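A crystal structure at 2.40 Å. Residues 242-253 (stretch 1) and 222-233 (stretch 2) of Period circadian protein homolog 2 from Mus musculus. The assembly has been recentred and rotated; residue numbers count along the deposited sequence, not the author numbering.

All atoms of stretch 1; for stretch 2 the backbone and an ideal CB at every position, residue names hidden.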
# COMPACT_ATOMS: atom_id res chain seq x y z
N ILE A 242 -17.53 -17.53 -5.41
CA ILE A 242 -17.23 -18.62 -4.50
C ILE A 242 -17.94 -18.23 -3.20
O ILE A 242 -18.08 -17.05 -2.90
CB ILE A 242 -15.71 -18.80 -4.24
CG1 ILE A 242 -15.09 -17.50 -3.74
CG2 ILE A 242 -15.03 -19.31 -5.51
CD1 ILE A 242 -13.62 -17.63 -3.33
N THR A 243 -18.40 -19.22 -2.44
CA THR A 243 -19.11 -18.95 -1.20
C THR A 243 -18.15 -19.00 -0.04
O THR A 243 -17.48 -20.01 0.19
CB THR A 243 -20.25 -19.95 -0.99
OG1 THR A 243 -21.21 -19.77 -2.02
CG2 THR A 243 -20.91 -19.75 0.36
N LEU A 244 -18.11 -17.91 0.71
CA LEU A 244 -17.22 -17.80 1.85
C LEU A 244 -17.88 -17.88 3.22
O LEU A 244 -19.05 -17.53 3.39
CB LEU A 244 -16.46 -16.47 1.77
CG LEU A 244 -15.38 -16.27 0.70
CD1 LEU A 244 -15.80 -16.89 -0.61
CD2 LEU A 244 -15.13 -14.78 0.54
N ASP A 245 -17.11 -18.38 4.18
CA ASP A 245 -17.49 -18.47 5.59
C ASP A 245 -16.45 -17.50 6.13
O ASP A 245 -15.24 -17.75 6.04
CB ASP A 245 -17.26 -19.87 6.16
CG ASP A 245 -18.35 -20.85 5.76
OD1 ASP A 245 -18.27 -22.04 6.14
OD2 ASP A 245 -19.30 -20.43 5.08
N THR A 246 -16.90 -16.38 6.68
CA THR A 246 -15.96 -15.38 7.14
C THR A 246 -15.95 -15.05 8.61
O THR A 246 -16.97 -15.12 9.29
CB THR A 246 -16.17 -14.07 6.37
OG1 THR A 246 -16.04 -14.32 4.96
CG2 THR A 246 -15.14 -13.04 6.79
N SER A 247 -14.77 -14.68 9.08
CA SER A 247 -14.57 -14.27 10.45
C SER A 247 -14.07 -12.82 10.33
O SER A 247 -13.09 -12.56 9.63
CB SER A 247 -13.51 -15.14 11.12
OG SER A 247 -12.98 -14.49 12.26
N TRP A 248 -14.75 -11.89 10.98
CA TRP A 248 -14.37 -10.49 10.89
C TRP A 248 -13.76 -9.89 12.16
O TRP A 248 -14.16 -10.22 13.28
CB TRP A 248 -15.58 -9.64 10.49
CG TRP A 248 -16.12 -9.95 9.13
CD1 TRP A 248 -17.22 -10.70 8.83
CD2 TRP A 248 -15.56 -9.53 7.87
NE1 TRP A 248 -17.38 -10.77 7.46
CE2 TRP A 248 -16.37 -10.07 6.85
CE3 TRP A 248 -14.44 -8.76 7.51
CZ2 TRP A 248 -16.10 -9.87 5.49
CZ3 TRP A 248 -14.17 -8.56 6.16
CH2 TRP A 248 -15.00 -9.12 5.17
N SER A 249 -12.79 -9.00 11.97
CA SER A 249 -12.12 -8.33 13.08
C SER A 249 -11.60 -6.95 12.65
O SER A 249 -11.69 -6.56 11.48
CB SER A 249 -10.97 -9.19 13.58
OG SER A 249 -10.54 -8.74 14.86
N SER A 250 -11.06 -6.19 13.60
CA SER A 250 -10.55 -4.87 13.27
C SER A 250 -9.33 -4.52 14.08
O SER A 250 -9.10 -5.07 15.15
CB SER A 250 -11.62 -3.80 13.53
OG SER A 250 -12.09 -3.89 14.86
N PHE A 251 -8.52 -3.61 13.54
CA PHE A 251 -7.35 -3.13 14.26
C PHE A 251 -7.76 -1.73 14.72
O PHE A 251 -8.11 -0.89 13.91
CB PHE A 251 -6.12 -3.07 13.36
CG PHE A 251 -5.58 -4.43 12.98
CD1 PHE A 251 -5.57 -5.48 13.91
CD2 PHE A 251 -5.04 -4.66 11.71
CE1 PHE A 251 -5.03 -6.73 13.58
CE2 PHE A 251 -4.51 -5.90 11.37
CZ PHE A 251 -4.50 -6.94 12.31
N ILE A 252 -7.76 -1.50 16.04
CA ILE A 252 -8.15 -0.20 16.58
C ILE A 252 -6.98 0.63 17.09
O ILE A 252 -6.22 0.20 17.95
CB ILE A 252 -9.18 -0.37 17.74
CG1 ILE A 252 -10.40 -1.15 17.24
CG2 ILE A 252 -9.68 1.00 18.22
CD1 ILE A 252 -11.36 -1.52 18.36
N ASN A 253 -6.83 1.83 16.54
CA ASN A 253 -5.77 2.72 16.97
C ASN A 253 -5.97 2.93 18.48
O ASN A 253 -6.99 3.47 18.89
CB ASN A 253 -5.88 4.07 16.23
CG ASN A 253 -4.74 5.00 16.54
OD1 ASN A 253 -4.60 5.51 17.66
ND2 ASN A 253 -3.89 5.24 15.55
N UNK A 222 -18.13 -5.01 18.19
CA UNK A 222 -17.36 -6.10 18.78
C UNK A 222 -16.03 -5.61 19.32
O UNK A 222 -15.30 -6.36 19.98
CB UNK A 222 -17.13 -7.21 17.75
N UNK A 223 -15.70 -4.35 19.03
CA UNK A 223 -14.47 -3.76 19.50
C UNK A 223 -13.19 -4.56 19.33
O UNK A 223 -12.26 -4.41 20.12
CB UNK A 223 -14.64 -3.44 20.99
N UNK A 224 -13.12 -5.42 18.31
CA UNK A 224 -11.91 -6.20 18.11
C UNK A 224 -12.05 -7.70 18.26
O UNK A 224 -11.24 -8.45 17.72
CB UNK A 224 -10.84 -5.71 19.09
N UNK A 225 -13.06 -8.14 18.99
CA UNK A 225 -13.29 -9.57 19.18
C UNK A 225 -13.84 -10.16 17.88
O UNK A 225 -14.91 -9.77 17.42
CB UNK A 225 -14.25 -9.82 20.34
N UNK A 226 -13.11 -11.10 17.27
CA UNK A 226 -13.56 -11.72 16.01
C UNK A 226 -14.95 -12.36 16.10
O UNK A 226 -15.35 -12.82 17.16
CB UNK A 226 -12.55 -12.78 15.57
N UNK A 227 -15.66 -12.40 14.98
CA UNK A 227 -16.98 -13.03 14.96
C UNK A 227 -17.27 -13.58 13.56
O UNK A 227 -16.80 -13.04 12.56
CB UNK A 227 -18.06 -12.03 15.38
N UNK A 228 -18.03 -14.67 13.51
CA UNK A 228 -18.36 -15.31 12.25
C UNK A 228 -19.62 -14.80 11.56
O UNK A 228 -20.58 -14.36 12.19
CB UNK A 228 -18.51 -16.81 12.49
N UNK A 229 -19.58 -14.87 10.24
CA UNK A 229 -20.70 -14.49 9.42
C UNK A 229 -20.56 -15.25 8.11
O UNK A 229 -19.49 -15.29 7.52
CB UNK A 229 -20.76 -12.98 9.20
N UNK A 230 -21.66 -15.86 7.68
CA UNK A 230 -21.69 -16.62 6.45
C UNK A 230 -23.14 -16.86 6.06
O UNK A 230 -24.02 -16.85 6.92
CB UNK A 230 -20.93 -17.94 6.60
N UNK A 231 -23.41 -17.06 4.76
CA UNK A 231 -22.38 -17.07 3.73
C UNK A 231 -22.33 -15.72 3.02
O UNK A 231 -23.29 -14.95 3.04
CB UNK A 231 -22.63 -18.19 2.72
N UNK A 232 -21.20 -15.45 2.39
CA UNK A 232 -21.01 -14.23 1.63
C UNK A 232 -20.44 -14.73 0.31
O UNK A 232 -19.63 -15.65 0.30
CB UNK A 232 -20.10 -13.22 2.33
N UNK A 233 -20.88 -14.16 -0.80
CA UNK A 233 -20.37 -14.58 -2.10
C UNK A 233 -19.38 -13.54 -2.60
O UNK A 233 -19.66 -12.35 -2.59
CB UNK A 233 -21.51 -14.78 -3.10

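The ideal CB of position 222 finds nothing of stretch 1 within 5.5 Å, so almost any residue would suit; it is A222, whose O accepts a hydrogen bond from the N of position 225 (3.0 Å), closing a type I' turn. Position 223 has positive phi, which favours glycine or asparagine; G223 fits, with its O 3.5 Å from I252 CD1. At 224, phi is 116° and a CB would jam against the preceding carbonyl, so glycine is called for. G224 O accepts a hydrogen bond from S249 OG (3.0 Å), and a water bridges G224 N and S250 OG. At 225 the CB points away from stretch 1, and many residues would suit; a water joins the O of Q225 to W248 O.

At 226, phi is -56° and the backbone N has no acceptor to reach in stretch 1, conditions that admit proline, though others would fit. P226 packs its CG 3.8 Å from S249 OG, while its CA makes a CA-H...O contact with W248 O (3.2 Å).

Position 227 begins the antiparallel pairing, its N and O both bonded to W248, and its CB shares a face with that indole, suiting a large apolar or aromatic residue. The end of the F227 side chain comes nearer stretch 1, placing W248 CB over one face of its ring (W248 CB to F227 CZ, 4.2 Å); the two aromatic rings meet obliquely.

Position 228 lies on the other face, beside S247, where small or polar side chains are plausible; D228 brings OD2 to 3.5 Å from S247 CB. At 229 the CB returns to the tryptophan face, 4.2 Å from W248 CD1, so a beta-branched or aromatic residue would fit. Y229 sets its CB at the edge of the indole while its ring leads away, and its backbone pairs with T246 in both directions.

A bulge follows, 230 and 231 together set opposite the single residue D245. The CB of 230 points toward stretch 1, 3.3 Å from D245 OD2, which favours a small or polar residue; S230 fits. At 231 the preceding peptide is cis, strongly suggesting proline, and P231 CB packs 3.5 Å from T243 CG2.

Position 232 pairs with L244 through two backbone hydrogen bonds and shares its face, suiting an aliphatic residue: I232, whose end leads away. Position 233 lies beside T243, where a long or polar chain could pass; R233 CG lies 3.9 Å from T243 OG1 before the chain leads away.

Stretch 2 222-233: AGGQPFDYSPIR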
# COMPACT_ATOMS: atom_id res chain seq x y z
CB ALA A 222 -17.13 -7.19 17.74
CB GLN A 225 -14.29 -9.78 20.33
CG GLN A 225 -14.55 -11.24 20.74
CD GLN A 225 -13.33 -11.93 21.35
OE1 GLN A 225 -12.72 -11.43 22.29
NE2 GLN A 225 -12.98 -13.09 20.80
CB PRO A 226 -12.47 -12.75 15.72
CG PRO A 226 -11.26 -12.18 16.39
CD PRO A 226 -11.81 -11.64 17.69
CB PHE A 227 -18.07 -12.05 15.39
CG PHE A 227 -18.44 -11.02 14.35
CD1 PHE A 227 -19.28 -11.35 13.29
CD2 PHE A 227 -17.98 -9.70 14.47
CE1 PHE A 227 -19.66 -10.37 12.36
CE2 PHE A 227 -18.36 -8.73 13.55
CZ PHE A 227 -19.21 -9.06 12.49
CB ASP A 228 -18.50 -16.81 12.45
CG ASP A 228 -17.21 -17.45 12.91
OD1 ASP A 228 -17.27 -18.59 13.41
OD2 ASP A 228 -16.15 -16.82 12.76
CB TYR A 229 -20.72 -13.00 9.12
CG TYR A 229 -21.97 -12.60 8.38
CD1 TYR A 229 -23.08 -12.09 9.05
CD2 TYR A 229 -22.08 -12.81 7.00
CE1 TYR A 229 -24.27 -11.81 8.37
CE2 TYR A 229 -23.26 -12.54 6.32
CZ TYR A 229 -24.36 -12.04 7.01
OH TYR A 229 -25.53 -11.79 6.32
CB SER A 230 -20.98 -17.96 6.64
OG SER A 230 -21.34 -18.52 7.89
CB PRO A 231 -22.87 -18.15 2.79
CG PRO A 231 -24.34 -17.81 2.73
CD PRO A 231 -24.70 -17.52 4.21
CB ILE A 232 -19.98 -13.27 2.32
CG1 ILE A 232 -20.68 -12.41 3.38
CG2 ILE A 232 -19.32 -12.38 1.29
CD1 ILE A 232 -21.55 -11.32 2.80
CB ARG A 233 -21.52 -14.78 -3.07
CG ARG A 233 -22.22 -16.11 -2.85
CD ARG A 233 -23.46 -16.25 -3.67
NE ARG A 233 -24.42 -15.20 -3.34
CZ ARG A 233 -25.61 -15.06 -3.93
NH1 ARG A 233 -25.99 -15.91 -4.88
NH2 ARG A 233 -26.42 -14.07 -3.56
O HOH W 1 -14.06 -5.74 15.74
O HOH W 2 -8.27 -6.62 17.95
O HOH W 3 -15.20 -8.07 15.29
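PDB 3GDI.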